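PDB 4XEA: peptidase M16 domain protein from Alicyclobacillus acidocaldarius subsp. acidocaldarius DSM 446, which is a putative metallopeptidase of the M16 (insulinase-like) family, binding a nickel ion in this crystal and probably cleaving peptide bonds. Local coordinates for residues Met244-Lys258 and His409-Ser423. Numbering follows the deposited sequence.
Sequences MHFPVQQPRLLVGWK and HLREDNMVVSAVLPS. Unlike the reference sequence in segment 409-423: Leu421 (reference Val).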
loop_
_atom_site.group_PDB
_atom_site.type_symbol
_atom_site.label_atom_id
_atom_site.label_comp_id
_atom_site.label_asym_id
_atom_site.label_seq_id
_atom_site.Cartn_x
_atom_site.Cartn_y
_atom_site.Cartn_z
HETATM N N MSE A 244 -26.469 0.808 -13.235
HETATM C CA MSE A 244 -26.085 0.552 -14.590
HETATM C C MSE A 244 -25.403 -0.804 -14.635
HETATM O O MSE A 244 -25.023 -1.349 -13.597
HETATM C CB MSE A 244 -25.173 1.671 -15.075
HETATM C CG MSE A 244 -23.907 1.805 -14.270
HETATM SE SE MSE A 244 -22.518 2.673 -15.313
HETATM C CE MSE A 244 -22.710 1.849 -17.077
ATOM N N HIS A 245 -25.312 -1.342 -15.841
ATOM C CA HIS A 245 -24.654 -2.612 -16.078
ATOM C C HIS A 245 -23.266 -2.364 -16.678
ATOM O O HIS A 245 -23.075 -1.461 -17.499
ATOM C CB HIS A 245 -25.485 -3.487 -16.997
ATOM C CG HIS A 245 -26.709 -4.053 -16.344
ATOM N ND1 HIS A 245 -27.942 -3.451 -16.436
ATOM C CD2 HIS A 245 -26.891 -5.166 -15.592
ATOM C CE1 HIS A 245 -28.833 -4.170 -15.778
ATOM N NE2 HIS A 245 -28.223 -5.218 -15.258
ATOM N N PHE A 246 -22.315 -3.185 -16.244
ATOM C CA PHE A 246 -20.910 -3.061 -16.655
ATOM C C PHE A 246 -20.276 -4.453 -16.571
ATOM O O PHE A 246 -20.699 -5.262 -15.736
ATOM C CB PHE A 246 -20.189 -2.080 -15.723
ATOM C CG PHE A 246 -19.191 -1.173 -16.421
ATOM C CD1 PHE A 246 -19.601 -0.308 -17.434
ATOM C CD2 PHE A 246 -17.850 -1.168 -16.047
ATOM C CE1 PHE A 246 -18.681 0.546 -18.071
ATOM C CE2 PHE A 246 -16.917 -0.322 -16.679
ATOM C CZ PHE A 246 -17.336 0.538 -17.690
ATOM N N PRO A 247 -19.297 -4.756 -17.460
ATOM C CA PRO A 247 -18.493 -5.995 -17.354
ATOM C C PRO A 247 -17.697 -6.090 -16.041
ATOM O O PRO A 247 -16.502 -5.782 -16.005
ATOM C CB PRO A 247 -17.567 -5.891 -18.566
ATOM C CG PRO A 247 -18.406 -5.213 -19.587
ATOM C CD PRO A 247 -19.113 -4.131 -18.788
ATOM N N VAL A 248 -18.393 -6.460 -14.967
ATOM C CA VAL A 248 -17.831 -6.602 -13.609
ATOM C C VAL A 248 -18.285 -7.989 -13.262
ATOM O O VAL A 248 -19.267 -8.462 -13.820
ATOM C CB VAL A 248 -18.431 -5.643 -12.559
ATOM C CG1 VAL A 248 -17.855 -4.244 -12.672
ATOM C CG2 VAL A 248 -19.968 -5.623 -12.634
ATOM N N GLN A 249 -17.582 -8.654 -12.365
ATOM C CA GLN A 249 -17.930 -10.022 -12.038
ATOM C C GLN A 249 -18.776 -10.122 -10.774
ATOM O O GLN A 249 -19.417 -11.141 -10.536
ATOM C CB GLN A 249 -16.677 -10.905 -11.996
ATOM C CG GLN A 249 -16.107 -11.251 -13.411
ATOM C CD GLN A 249 -17.184 -11.678 -14.439
ATOM O OE1 GLN A 249 -17.642 -12.824 -14.451
ATOM N NE2 GLN A 249 -17.574 -10.743 -15.309
ATOM N N GLN A 250 -18.833 -9.049 -9.991
ATOM C CA GLN A 250 -19.818 -8.977 -8.915
ATOM C C GLN A 250 -20.393 -7.555 -8.827
ATOM O O GLN A 250 -19.738 -6.588 -9.238
ATOM C CB GLN A 250 -19.229 -9.458 -7.575
ATOM C CG GLN A 250 -18.148 -8.575 -6.957
ATOM C CD GLN A 250 -16.826 -8.597 -7.717
ATOM O OE1 GLN A 250 -16.533 -7.694 -8.515
ATOM N NE2 GLN A 250 -16.013 -9.625 -7.467
ATOM N N PRO A 251 -21.630 -7.431 -8.319
ATOM C CA PRO A 251 -22.179 -6.080 -8.194
ATOM C C PRO A 251 -21.342 -5.208 -7.245
ATOM O O PRO A 251 -20.594 -5.748 -6.412
ATOM C CB PRO A 251 -23.592 -6.309 -7.639
ATOM C CG PRO A 251 -23.910 -7.739 -7.908
ATOM C CD PRO A 251 -22.597 -8.471 -7.927
ATOM N N ARG A 252 -21.447 -3.882 -7.396
ATOM C CA ARG A 252 -20.820 -2.916 -6.477
ATOM C C ARG A 252 -21.853 -1.878 -6.096
ATOM O O ARG A 252 -22.644 -1.468 -6.944
ATOM C CB ARG A 252 -19.635 -2.173 -7.110
ATOM C CG ARG A 252 -18.393 -3.027 -7.352
ATOM C CD ARG A 252 -18.430 -3.633 -8.732
ATOM N NE ARG A 252 -17.295 -4.534 -9.014
ATOM C CZ ARG A 252 -16.053 -4.116 -9.251
ATOM N NH1 ARG A 252 -15.750 -2.810 -9.217
ATOM N NH2 ARG A 252 -15.101 -5.005 -9.505
ATOM N N LEU A 253 -21.841 -1.467 -4.833
ATOM C CA LEU A 253 -22.780 -0.466 -4.319
ATOM C C LEU A 253 -21.966 0.692 -3.789
ATOM O O LEU A 253 -20.985 0.446 -3.097
ATOM C CB LEU A 253 -23.569 -1.031 -3.140
ATOM C CG LEU A 253 -24.622 -0.032 -2.584
ATOM C CD1 LEU A 253 -25.824 -0.027 -3.521
ATOM C CD2 LEU A 253 -25.094 -0.341 -1.162
ATOM N N LEU A 254 -22.399 1.927 -4.071
ATOM C CA LEU A 254 -21.856 3.117 -3.449
ATOM C C LEU A 254 -23.040 3.929 -2.968
ATOM O O LEU A 254 -23.969 4.173 -3.742
ATOM C CB LEU A 254 -21.070 3.959 -4.448
ATOM C CG LEU A 254 -19.613 3.699 -4.780
ATOM C CD1 LEU A 254 -19.200 4.894 -5.642
ATOM C CD2 LEU A 254 -18.729 3.589 -3.544
ATOM N N VAL A 255 -23.020 4.302 -1.686
ATOM C CA VAL A 255 -23.956 5.226 -1.127
ATOM C C VAL A 255 -23.168 6.472 -0.707
ATOM O O VAL A 255 -22.094 6.362 -0.054
ATOM C CB VAL A 255 -24.675 4.655 0.098
ATOM C CG1 VAL A 255 -25.772 5.657 0.566
ATOM C CG2 VAL A 255 -25.294 3.271 -0.205
ATOM N N GLY A 256 -23.663 7.639 -1.115
ATOM C CA GLY A 256 -23.038 8.879 -0.778
ATOM C C GLY A 256 -23.958 9.924 -0.196
ATOM O O GLY A 256 -25.163 9.883 -0.387
ATOM N N TRP A 257 -23.360 10.861 0.543
ATOM C CA TRP A 257 -24.071 12.008 1.112
ATOM C C TRP A 257 -23.324 13.273 0.758
ATOM O O TRP A 257 -22.113 13.349 0.870
ATOM C CB TRP A 257 -24.197 11.893 2.620
ATOM C CG TRP A 257 -25.099 10.767 3.049
ATOM C CD1 TRP A 257 -26.418 10.842 3.353
ATOM C CD2 TRP A 257 -24.711 9.401 3.256
ATOM N NE1 TRP A 257 -26.886 9.604 3.772
ATOM C CE2 TRP A 257 -25.865 8.696 3.673
ATOM C CE3 TRP A 257 -23.499 8.710 3.122
ATOM C CZ2 TRP A 257 -25.843 7.314 3.950
ATOM C CZ3 TRP A 257 -23.470 7.351 3.368
ATOM C CH2 TRP A 257 -24.637 6.659 3.787
ATOM N N LYS A 258 -24.088 14.269 0.334
ATOM C CA LYS A 258 -23.576 15.512 -0.202
ATOM C C LYS A 258 -23.563 16.584 0.911
ATOM O O LYS A 258 -24.630 16.918 1.436
ATOM C CB LYS A 258 -24.589 15.960 -1.267
ATOM C CG LYS A 258 -24.175 17.148 -2.143
ATOM C CD LYS A 258 -25.266 17.448 -3.142
ATOM C CE LYS A 258 -24.770 18.428 -4.134
ATOM N NZ LYS A 258 -25.787 18.771 -5.095
ATOM N N HIS A 409 -25.562 15.903 8.417
ATOM C CA HIS A 409 -24.987 15.430 7.208
ATOM C C HIS A 409 -25.454 14.050 6.723
ATOM O O HIS A 409 -25.616 13.861 5.526
ATOM C CB HIS A 409 -23.472 15.394 7.360
ATOM C CG HIS A 409 -22.778 14.919 6.123
ATOM N ND1 HIS A 409 -22.950 15.521 4.909
ATOM C CD2 HIS A 409 -21.923 13.890 5.914
ATOM C CE1 HIS A 409 -22.228 14.893 3.997
ATOM N NE2 HIS A 409 -21.588 13.902 4.582
ATOM N N LEU A 410 -25.571 13.066 7.606
ATOM C CA LEU A 410 -25.961 11.743 7.146
ATOM C C LEU A 410 -27.491 11.630 7.183
ATOM O O LEU A 410 -28.046 11.006 8.094
ATOM C CB LEU A 410 -25.257 10.640 7.956
ATOM C CG LEU A 410 -23.710 10.681 7.858
ATOM C CD1 LEU A 410 -23.087 9.597 8.679
ATOM C CD2 LEU A 410 -23.204 10.618 6.422
ATOM N N ARG A 411 -28.139 12.201 6.161
ATOM C CA ARG A 411 -29.581 12.314 6.078
ATOM C C ARG A 411 -30.117 11.516 4.893
ATOM O O ARG A 411 -29.359 10.873 4.193
ATOM C CB ARG A 411 -30.002 13.796 5.976
ATOM C CG ARG A 411 -29.340 14.754 7.011
ATOM C CD ARG A 411 -30.081 16.112 7.127
ATOM N NE ARG A 411 -30.456 16.617 5.804
ATOM C CZ ARG A 411 -29.633 17.268 4.985
ATOM N NH1 ARG A 411 -28.391 17.544 5.358
ATOM N NH2 ARG A 411 -30.039 17.660 3.784
ATOM N N GLU A 412 -31.434 11.553 4.672
ATOM C CA GLU A 412 -32.016 10.879 3.513
ATOM C C GLU A 412 -32.118 11.769 2.284
ATOM O O GLU A 412 -31.962 11.307 1.155
ATOM C CB GLU A 412 -33.399 10.334 3.880
ATOM C CG GLU A 412 -33.245 9.192 4.867
ATOM C CD GLU A 412 -34.388 8.230 4.804
ATOM O OE1 GLU A 412 -35.452 8.594 5.338
ATOM O OE2 GLU A 412 -34.194 7.133 4.213
ATOM N N ASP A 413 -32.338 13.051 2.482
ATOM C CA ASP A 413 -32.590 13.943 1.351
ATOM C C ASP A 413 -31.298 14.421 0.649
ATOM O O ASP A 413 -31.377 14.982 -0.448
ATOM C CB ASP A 413 -33.442 15.131 1.772
ATOM C CG ASP A 413 -32.934 15.766 3.040
ATOM O OD1 ASP A 413 -33.546 15.538 4.103
ATOM O OD2 ASP A 413 -31.913 16.446 2.990
ATOM N N ASN A 414 -30.129 14.168 1.226
ATOM C CA ASN A 414 -28.881 14.507 0.523
ATOM C C ASN A 414 -28.092 13.270 0.090
ATOM O O ASN A 414 -26.863 13.338 -0.130
ATOM C CB ASN A 414 -27.997 15.467 1.367
ATOM C CG ASN A 414 -27.440 14.789 2.628
ATOM O OD1 ASN A 414 -28.104 13.921 3.200
ATOM N ND2 ASN A 414 -26.245 15.234 3.107
HETATM N N MSE A 415 -28.798 12.157 -0.046
HETATM C CA MSE A 415 -28.201 10.852 -0.210
HETATM C C MSE A 415 -28.400 10.355 -1.635
HETATM O O MSE A 415 -29.409 10.603 -2.229
HETATM C CB MSE A 415 -28.816 9.851 0.788
HETATM C CG MSE A 415 -28.263 8.473 0.728
HETATM SE SE MSE A 415 -29.131 7.186 1.860
HETATM C CE MSE A 415 -30.965 7.199 1.120
ATOM N N VAL A 416 -27.379 9.667 -2.163
ATOM C CA VAL A 416 -27.416 9.065 -3.479
ATOM C C VAL A 416 -27.075 7.607 -3.266
ATOM O O VAL A 416 -26.122 7.267 -2.518
ATOM C CB VAL A 416 -26.366 9.666 -4.449
ATOM C CG1 VAL A 416 -26.432 8.947 -5.802
ATOM C CG2 VAL A 416 -26.605 11.141 -4.601
ATOM N N VAL A 417 -27.856 6.731 -3.860
ATOM C CA VAL A 417 -27.566 5.286 -3.777
ATOM C C VAL A 417 -27.317 4.830 -5.201
ATOM O O VAL A 417 -28.217 4.973 -6.044
ATOM C CB VAL A 417 -28.718 4.452 -3.185
ATOM C CG1 VAL A 417 -28.328 2.966 -2.973
ATOM C CG2 VAL A 417 -29.219 5.018 -1.881
ATOM N N SER A 418 -26.142 4.252 -5.477
ATOM C CA SER A 418 -25.829 3.858 -6.845
ATOM C C SER A 418 -25.140 2.499 -6.939
ATOM O O SER A 418 -24.341 2.145 -6.066
ATOM C CB SER A 418 -24.996 4.947 -7.513
ATOM O OG SER A 418 -23.682 4.927 -7.012
ATOM N N ALA A 419 -25.429 1.758 -8.009
ATOM C CA ALA A 419 -24.959 0.390 -8.160
ATOM C C ALA A 419 -24.426 0.159 -9.579
ATOM O O ALA A 419 -24.882 0.761 -10.568
ATOM C CB ALA A 419 -26.102 -0.617 -7.849
ATOM N N VAL A 420 -23.449 -0.729 -9.663
ATOM C CA VAL A 420 -22.955 -1.226 -10.943
ATOM C C VAL A 420 -23.241 -2.692 -10.893
ATOM O O VAL A 420 -22.881 -3.342 -9.909
ATOM C CB VAL A 420 -21.429 -0.996 -11.110
ATOM C CG1 VAL A 420 -20.957 -1.539 -12.456
ATOM C CG2 VAL A 420 -21.124 0.477 -10.988
ATOM N N LEU A 421 -23.897 -3.202 -11.932
ATOM C CA LEU A 421 -24.450 -4.544 -11.940
ATOM C C LEU A 421 -23.766 -5.362 -13.041
ATOM O O LEU A 421 -23.464 -4.837 -14.113
ATOM C CB LEU A 421 -25.969 -4.486 -12.177
ATOM C CG LEU A 421 -26.788 -3.584 -11.231
ATOM C CD1 LEU A 421 -28.267 -3.576 -11.636
ATOM C CD2 LEU A 421 -26.645 -4.045 -9.783
ATOM N N PRO A 422 -23.519 -6.651 -12.794
ATOM C CA PRO A 422 -22.812 -7.396 -13.842
ATOM C C PRO A 422 -23.579 -7.411 -15.169
ATOM O O PRO A 422 -24.779 -7.685 -15.170
ATOM C CB PRO A 422 -22.706 -8.802 -13.253
ATOM C CG PRO A 422 -22.737 -8.586 -11.783
ATOM C CD PRO A 422 -23.619 -7.410 -11.537
ATOM N N SER A 423 -22.902 -7.078 -16.268
ATOM C CA SER A 423 -23.444 -7.304 -17.622
ATOM C C SER A 423 -23.671 -8.787 -17.856
ATOM O O SER A 423 -22.866 -9.615 -17.414
ATOM C CB SER A 423 -22.478 -6.815 -18.708
ATOM O OG SER A 423 -22.669 -5.441 -18.954
ATOM O OXT SER A 423 -24.635 -9.189 -18.515
#
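Strand 415-422, the last of the chain, lies in a mixed beta sheet between strand 241-246, which it meets in parallel, and strand 252-258, which runs antiparallel to it. Phe246 N gives a hydrogen bond to Leu421 O on the parallel side (2.9 Å), while Leu254 and Ser418 bond each other through both backbone N-H and C=O groups on the antiparallel side. Gly256 does the same with Val416. Beta-branched side chains suit these extended strands: Val255 and Val417 lie side by side, and Val420 CG1 sits 3.4 Å from Phe246 CB. Where the chain turns back, Pro251 CG rests 3.7 Å from Pro422 CD, two rigid rings meeting with no N-H to satisfy.

At the far end Trp257 is sandwiched. With CG anti to its carbonyl carbon (chi1 -68°), its indole lies between Leu410 CD2, 3.7 Å from CD2 of the ring, and Met415 CG on the opposite face, 3.5 Å from NE1; the selenium of Met415, a selenomethionine, approaches obliquely. Arg411 O takes a weak, bent bond from NE1 at the ring's edge. Cutting Trp257 back to alanine is likely to open a gap between Leu410 and Met415 and to leave Arg411 O without this donor. The amide of Asn414 ties the loop down, ND2 reaching Lys258 O (2.9 Å) from above the carbonyl plane and also His409 O.

Helix 325-342 packs on the face bearing Leu253 and Trp257, helix 144-156 on that bearing Val416 and Val420, and strand 314-321 continues the sheet beyond strand 252-258.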